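PDB 5BP8: Ent-copalyl diphosphate synthase from Streptomyces platensis, which belongs to the terpene cyclases, largely helical proteins, and has a domain related to squalene-hopene cyclase. Local coordinates for residues A[340-354]-A[395-409]. Sequence-based numbering, arbitrary orientation.
Sequences CFGVERTPSTSTNAH and MDKWHASPYYATACC. With SO4 (sulfate ion), chain B.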
loop_
_atom_site.group_PDB
_atom_site.type_symbol
_atom_site.label_atom_id
_atom_site.label_comp_id
_atom_site.label_asym_id
_atom_site.label_seq_id
_atom_site.Cartn_x
_atom_site.Cartn_y
_atom_site.Cartn_z
ATOM N N CYS A 340 10.056 -6.362 10.312
ATOM C CA CYS A 340 9.943 -5.286 9.322
ATOM C C CYS A 340 10.031 -3.929 10.015
ATOM O O CYS A 340 10.827 -3.045 9.630
ATOM C CB CYS A 340 8.638 -5.405 8.521
ATOM S SG CYS A 340 8.546 -4.180 7.182
ATOM N N PHE A 341 9.247 -3.782 11.079
ATOM C CA PHE A 341 9.394 -2.654 11.986
ATOM C C PHE A 341 10.037 -3.179 13.255
ATOM O O PHE A 341 10.225 -4.401 13.428
ATOM C CB PHE A 341 8.054 -1.965 12.230
ATOM C CG PHE A 341 7.586 -1.147 11.067
ATOM C CD1 PHE A 341 6.888 -1.738 10.011
ATOM C CD2 PHE A 341 7.850 0.213 11.001
ATOM C CE1 PHE A 341 6.472 -0.986 8.932
ATOM C CE2 PHE A 341 7.439 0.965 9.918
ATOM C CZ PHE A 341 6.728 0.378 8.892
ATOM N N GLY A 342 10.440 -2.287 14.142
ATOM C CA GLY A 342 11.103 -2.764 15.372
ATOM C C GLY A 342 10.212 -3.640 16.248
ATOM O O GLY A 342 10.671 -4.643 16.819
ATOM N N VAL A 343 8.937 -3.257 16.329
ATOM C CA VAL A 343 7.930 -3.957 17.087
ATOM C C VAL A 343 6.819 -4.352 16.115
ATOM O O VAL A 343 6.308 -3.504 15.387
ATOM C CB VAL A 343 7.313 -3.077 18.196
ATOM C CG1 VAL A 343 6.294 -3.893 18.989
ATOM C CG2 VAL A 343 8.397 -2.555 19.133
ATOM N N GLU A 344 6.451 -5.616 16.149
ATOM C CA GLU A 344 5.354 -6.144 15.320
ATOM C C GLU A 344 4.815 -7.453 15.855
ATOM O O GLU A 344 5.531 -8.223 16.492
ATOM C CB GLU A 344 5.842 -6.322 13.857
ATOM C CG GLU A 344 6.714 -7.558 13.683
ATOM C CD GLU A 344 7.472 -7.658 12.357
ATOM O OE1 GLU A 344 7.555 -6.698 11.588
ATOM O OE2 GLU A 344 8.031 -8.734 12.115
ATOM N N ARG A 345 3.553 -7.743 15.559
ATOM C CA ARG A 345 2.963 -9.027 15.944
ATOM C C ARG A 345 3.104 -10.120 14.893
ATOM O O ARG A 345 3.204 -11.303 15.246
ATOM C CB ARG A 345 1.496 -8.832 16.240
ATOM C CG ARG A 345 1.288 -7.928 17.433
ATOM C CD ARG A 345 -0.157 -7.513 17.530
ATOM N NE ARG A 345 -0.500 -6.654 16.419
ATOM C CZ ARG A 345 -1.700 -6.117 16.258
ATOM N NH1 ARG A 345 -2.670 -6.383 17.142
ATOM N NH2 ARG A 345 -1.928 -5.346 15.208
ATOM N N THR A 346 3.124 -9.721 13.624
ATOM C CA THR A 346 3.141 -10.640 12.505
ATOM C C THR A 346 4.332 -10.373 11.618
ATOM O O THR A 346 4.505 -9.246 11.129
ATOM C CB THR A 346 1.847 -10.450 11.683
ATOM O OG1 THR A 346 0.743 -10.696 12.557
ATOM C CG2 THR A 346 1.785 -11.413 10.529
ATOM N N PRO A 347 5.182 -11.389 11.406
ATOM C CA PRO A 347 6.280 -11.192 10.467
ATOM C C PRO A 347 5.821 -11.081 9.019
ATOM O O PRO A 347 4.754 -11.580 8.652
ATOM C CB PRO A 347 7.127 -12.473 10.602
ATOM C CG PRO A 347 6.467 -13.332 11.611
ATOM C CD PRO A 347 5.109 -12.780 11.900
ATOM N N SER A 348 6.664 -10.472 8.214
ATOM C CA SER A 348 6.456 -10.324 6.794
ATOM C C SER A 348 7.356 -11.268 5.995
ATOM O O SER A 348 8.583 -11.257 6.146
ATOM C CB SER A 348 6.736 -8.887 6.390
ATOM O OG SER A 348 6.795 -8.758 4.986
ATOM N N THR A 349 6.753 -12.060 5.122
ATOM C CA THR A 349 7.519 -12.952 4.232
ATOM C C THR A 349 8.231 -12.153 3.150
ATOM O O THR A 349 9.412 -12.404 2.874
ATOM C CB THR A 349 6.611 -14.006 3.565
ATOM O OG1 THR A 349 5.524 -13.343 2.887
ATOM C CG2 THR A 349 6.055 -14.970 4.602
ATOM N N SER A 350 7.554 -11.138 2.579
ATOM C CA SER A 350 8.153 -10.325 1.513
ATOM C C SER A 350 9.353 -9.532 2.057
ATOM O O SER A 350 10.340 -9.346 1.352
ATOM C CB SER A 350 7.121 -9.380 0.836
ATOM O OG SER A 350 6.789 -8.316 1.694
ATOM N N THR A 351 9.263 -9.064 3.293
ATOM C CA THR A 351 10.361 -8.328 3.922
ATOM C C THR A 351 11.611 -9.219 4.043
ATOM O O THR A 351 12.721 -8.817 3.685
ATOM C CB THR A 351 9.939 -7.793 5.288
ATOM O OG1 THR A 351 8.847 -6.866 5.125
ATOM C CG2 THR A 351 11.098 -7.090 6.030
ATOM N N ASN A 352 11.414 -10.430 4.539
ATOM C CA ASN A 352 12.525 -11.373 4.658
ATOM C C ASN A 352 13.118 -11.750 3.317
ATOM O O ASN A 352 14.346 -11.823 3.191
ATOM C CB ASN A 352 12.115 -12.585 5.479
ATOM C CG ASN A 352 12.166 -12.303 6.969
ATOM O OD1 ASN A 352 13.190 -12.570 7.644
ATOM N ND2 ASN A 352 11.098 -11.723 7.497
ATOM N N ALA A 353 12.265 -11.956 2.305
ATOM C CA ALA A 353 12.746 -12.094 0.921
ATOM C C ALA A 353 13.630 -10.933 0.483
ATOM O O ALA A 353 14.715 -11.151 -0.091
ATOM C CB ALA A 353 11.582 -12.271 -0.056
ATOM N N HIS A 354 13.193 -9.691 0.738
ATOM C CA HIS A 354 13.952 -8.540 0.303
ATOM C C HIS A 354 15.283 -8.395 1.081
ATOM O O HIS A 354 16.310 -7.992 0.514
ATOM C CB HIS A 354 13.063 -7.270 0.338
ATOM C CG HIS A 354 11.938 -7.331 -0.650
ATOM N ND1 HIS A 354 10.721 -6.704 -0.459
ATOM C CD2 HIS A 354 11.846 -7.975 -1.835
ATOM C CE1 HIS A 354 9.930 -6.971 -1.481
ATOM N NE2 HIS A 354 10.583 -7.747 -2.326
HETATM N N MSE A 395 2.014 -16.042 1.408
HETATM C CA MSE A 395 1.188 -14.843 1.621
HETATM C C MSE A 395 2.038 -13.887 2.416
HETATM O O MSE A 395 2.921 -14.306 3.175
HETATM C CB MSE A 395 -0.060 -15.168 2.432
HETATM C CG MSE A 395 -1.282 -15.573 1.612
HETATM SE SE MSE A 395 -1.878 -14.200 0.319
HETATM C CE MSE A 395 -2.755 -12.740 1.289
ATOM N N ASP A 396 1.752 -12.588 2.286
ATOM C CA ASP A 396 2.503 -11.553 2.975
ATOM C C ASP A 396 1.552 -10.538 3.578
ATOM O O ASP A 396 0.500 -10.250 3.010
ATOM C CB ASP A 396 3.443 -10.820 2.031
ATOM C CG ASP A 396 4.266 -9.756 2.741
ATOM O OD1 ASP A 396 5.015 -10.126 3.662
ATOM O OD2 ASP A 396 4.191 -8.554 2.365
ATOM N N LYS A 397 1.954 -9.990 4.713
ATOM C CA LYS A 397 1.143 -9.025 5.431
ATOM C C LYS A 397 0.928 -7.704 4.718
ATOM O O LYS A 397 0.013 -6.985 5.077
ATOM C CB LYS A 397 1.740 -8.753 6.830
ATOM C CG LYS A 397 2.994 -7.908 6.836
ATOM C CD LYS A 397 3.628 -7.849 8.231
ATOM C CE LYS A 397 2.788 -7.043 9.206
ATOM N NZ LYS A 397 3.515 -6.832 10.488
ATOM N N TRP A 398 1.811 -7.302 3.799
ATOM C CA TRP A 398 1.733 -5.963 3.203
ATOM C C TRP A 398 0.871 -5.889 1.935
ATOM O O TRP A 398 0.702 -4.815 1.403
ATOM C CB TRP A 398 3.133 -5.419 2.859
ATOM C CG TRP A 398 4.035 -5.315 4.075
ATOM C CD1 TRP A 398 5.265 -5.889 4.233
ATOM C CD2 TRP A 398 3.754 -4.619 5.308
ATOM N NE1 TRP A 398 5.779 -5.570 5.484
ATOM C CE2 TRP A 398 4.866 -4.807 6.163
ATOM C CE3 TRP A 398 2.675 -3.853 5.771
ATOM C CZ2 TRP A 398 4.917 -4.274 7.461
ATOM C CZ3 TRP A 398 2.729 -3.321 7.067
ATOM C CH2 TRP A 398 3.848 -3.526 7.889
ATOM N N HIS A 399 0.366 -7.013 1.452
ATOM C CA HIS A 399 -0.230 -7.063 0.131
ATOM C C HIS A 399 -1.364 -8.070 0.147
ATOM O O HIS A 399 -1.255 -9.164 0.710
ATOM C CB HIS A 399 0.861 -7.402 -0.866
ATOM C CG HIS A 399 0.591 -6.998 -2.279
ATOM N ND1 HIS A 399 -0.346 -7.617 -3.074
ATOM C CD2 HIS A 399 1.187 -6.076 -3.061
ATOM C CE1 HIS A 399 -0.322 -7.090 -4.278
ATOM N NE2 HIS A 399 0.613 -6.158 -4.300
ATOM N N ALA A 400 -2.466 -7.707 -0.506
ATOM C CA ALA A 400 -3.638 -8.576 -0.633
ATOM C C ALA A 400 -3.468 -9.806 -1.528
ATOM O O ALA A 400 -4.259 -10.723 -1.433
ATOM C CB ALA A 400 -4.814 -7.743 -1.165
ATOM N N SER A 401 -2.478 -9.803 -2.423
ATOM C CA SER A 401 -2.318 -10.836 -3.429
ATOM C C SER A 401 -1.251 -11.899 -3.078
ATOM O O SER A 401 -0.106 -11.555 -2.741
ATOM C CB SER A 401 -1.907 -10.195 -4.755
ATOM O OG SER A 401 -1.764 -11.190 -5.733
ATOM N N PRO A 402 -1.603 -13.180 -3.209
ATOM C CA PRO A 402 -0.557 -14.197 -3.080
ATOM C C PRO A 402 0.446 -14.152 -4.227
ATOM O O PRO A 402 1.551 -14.756 -4.124
ATOM C CB PRO A 402 -1.335 -15.490 -3.089
ATOM C CG PRO A 402 -2.556 -15.214 -3.873
ATOM C CD PRO A 402 -2.892 -13.768 -3.639
ATOM N N TYR A 403 0.089 -13.474 -5.321
ATOM C CA TYR A 403 0.996 -13.364 -6.470
ATOM C C TYR A 403 2.188 -12.483 -6.136
ATOM O O TYR A 403 3.313 -12.789 -6.559
ATOM C CB TYR A 403 0.239 -12.934 -7.734
ATOM C CG TYR A 403 -0.838 -13.958 -8.009
ATOM C CD1 TYR A 403 -0.516 -15.240 -8.498
ATOM C CD2 TYR A 403 -2.165 -13.699 -7.696
ATOM C CE1 TYR A 403 -1.503 -16.196 -8.691
ATOM C CE2 TYR A 403 -3.148 -14.648 -7.895
ATOM C CZ TYR A 403 -2.818 -15.892 -8.382
ATOM O OH TYR A 403 -3.832 -16.816 -8.548
ATOM N N TYR A 404 1.962 -11.418 -5.363
ATOM C CA TYR A 404 3.080 -10.588 -4.869
ATOM C C TYR A 404 4.000 -11.400 -3.964
ATOM O O TYR A 404 5.235 -11.456 -4.196
ATOM C CB TYR A 404 2.584 -9.372 -4.087
ATOM C CG TYR A 404 3.696 -8.508 -3.539
ATOM C CD1 TYR A 404 4.510 -7.804 -4.393
ATOM C CD2 TYR A 404 3.924 -8.398 -2.172
ATOM C CE1 TYR A 404 5.528 -6.997 -3.912
ATOM C CE2 TYR A 404 4.957 -7.590 -1.672
ATOM C CZ TYR A 404 5.762 -6.912 -2.555
ATOM O OH TYR A 404 6.779 -6.070 -2.174
ATOM N N ALA A 405 3.411 -11.999 -2.926
ATOM C CA ALA A 405 4.189 -12.689 -1.876
ATOM C C ALA A 405 4.981 -13.860 -2.476
ATOM O O ALA A 405 6.199 -14.026 -2.204
ATOM C CB ALA A 405 3.278 -13.168 -0.770
ATOM N N THR A 406 4.327 -14.594 -3.373
ATOM C CA THR A 406 4.969 -15.777 -3.964
ATOM C C THR A 406 6.119 -15.383 -4.894
ATOM O O THR A 406 7.190 -16.020 -4.884
ATOM C CB THR A 406 3.939 -16.650 -4.700
ATOM O OG1 THR A 406 2.892 -17.008 -3.784
ATOM C CG2 THR A 406 4.593 -17.955 -5.201
ATOM N N ALA A 407 5.924 -14.335 -5.686
ATOM C CA ALA A 407 6.993 -13.836 -6.528
ATOM C C ALA A 407 8.166 -13.361 -5.685
ATOM O O ALA A 407 9.324 -13.745 -5.980
ATOM C CB ALA A 407 6.533 -12.712 -7.421
ATOM N N CYS A 408 7.896 -12.556 -4.655
ATOM C CA CYS A 408 8.985 -12.023 -3.812
ATOM C C CYS A 408 9.857 -13.174 -3.255
ATOM O O CYS A 408 11.084 -13.145 -3.371
ATOM C CB CYS A 408 8.465 -11.202 -2.651
ATOM S SG CYS A 408 7.812 -9.576 -3.161
ATOM N N CYS A 409 9.210 -14.150 -2.639
ATOM C CA CYS A 409 9.899 -15.210 -1.914
ATOM C C CYS A 409 10.590 -16.174 -2.835
ATOM O O CYS A 409 11.755 -16.531 -2.592
ATOM C CB CYS A 409 8.925 -15.950 -1.001
ATOM S SG CYS A 409 8.326 -14.900 0.324
HETATM S S SO4 B . 1.492 -5.949 13.286
HETATM O O1 SO4 B . 1.942 -7.309 12.894
HETATM O O2 SO4 B . 1.793 -5.794 14.750
HETATM O O3 SO4 B . 2.086 -4.910 12.489
HETATM O O4 SO4 B . 0.027 -5.915 13.136
HETATM O O HOH W 1 5.634 -5.012 10.670
HETATM O O HOH W 2 3.547 -12.080 6.215
HETATM O O HOH W 3 7.221 -6.044 0.344
#
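Asp396 reaches across to the start of helix 349-365 and ties it to the loop before helix 402-416, two neighbours in the alpha-helical domain related to squalene-hopene cyclases whose first turns, 349-354 and 402-409, run at 26° to each other. Its carboxylate extends away from its own backbone N (chi1 -178°) and receives bonds on both oxygens. Ser348 OG gives a short bond of 2.6 Å to the syn lone pair of Asp396 OD1, while Ser350 N approaches the same oxygen from above the carboxylate plane. Asp396 OD2 is gripped from opposite faces, by Ser350 OG at 2.7 Å and by Trp398 N, the latter closing an Asx turn. Four donors thus fix the rotation of this buried carboxylate, and they would probably favour its charged form. Ser348 is also the N-cap of the helix, taking a bond from Thr351 N.

From the residue after Asp396, Lys397, the side chain runs outward. CB leads to CG, which lies over the centre of the Trp398 ring and 3.9 Å from Ser348 CB; CD passes Thr346 O and Ser348 CB. A bend at chi3 (-70°) then turns CE past Thr346 O and brings NZ to that carbonyl, 2.7 Å away and in its plane. NZ also binds O1 and O3 of a sulfate, probably from the crystallisation liquor, which Arg345 and Thr346 hold too, and a water joins it to Glu344 OE1.

The indole of Trp398 presents CH2 to Phe341 CE1, at the edge of the phenyl ring, and Cys340 SG lies obliquely beside the indole, 3.5 Å from Trp398 NE1. Farther along the helices, Ala353 CB packs on Cys408, and His354, whose ND1 is hydrogen-bonded to Asp308 OD1, has its NE2 3.4 Å from Cys408 SG. A water links Ser350 OG to Tyr404 OH, lying in the plane of the tyrosine ring and donating to the serine oxygen.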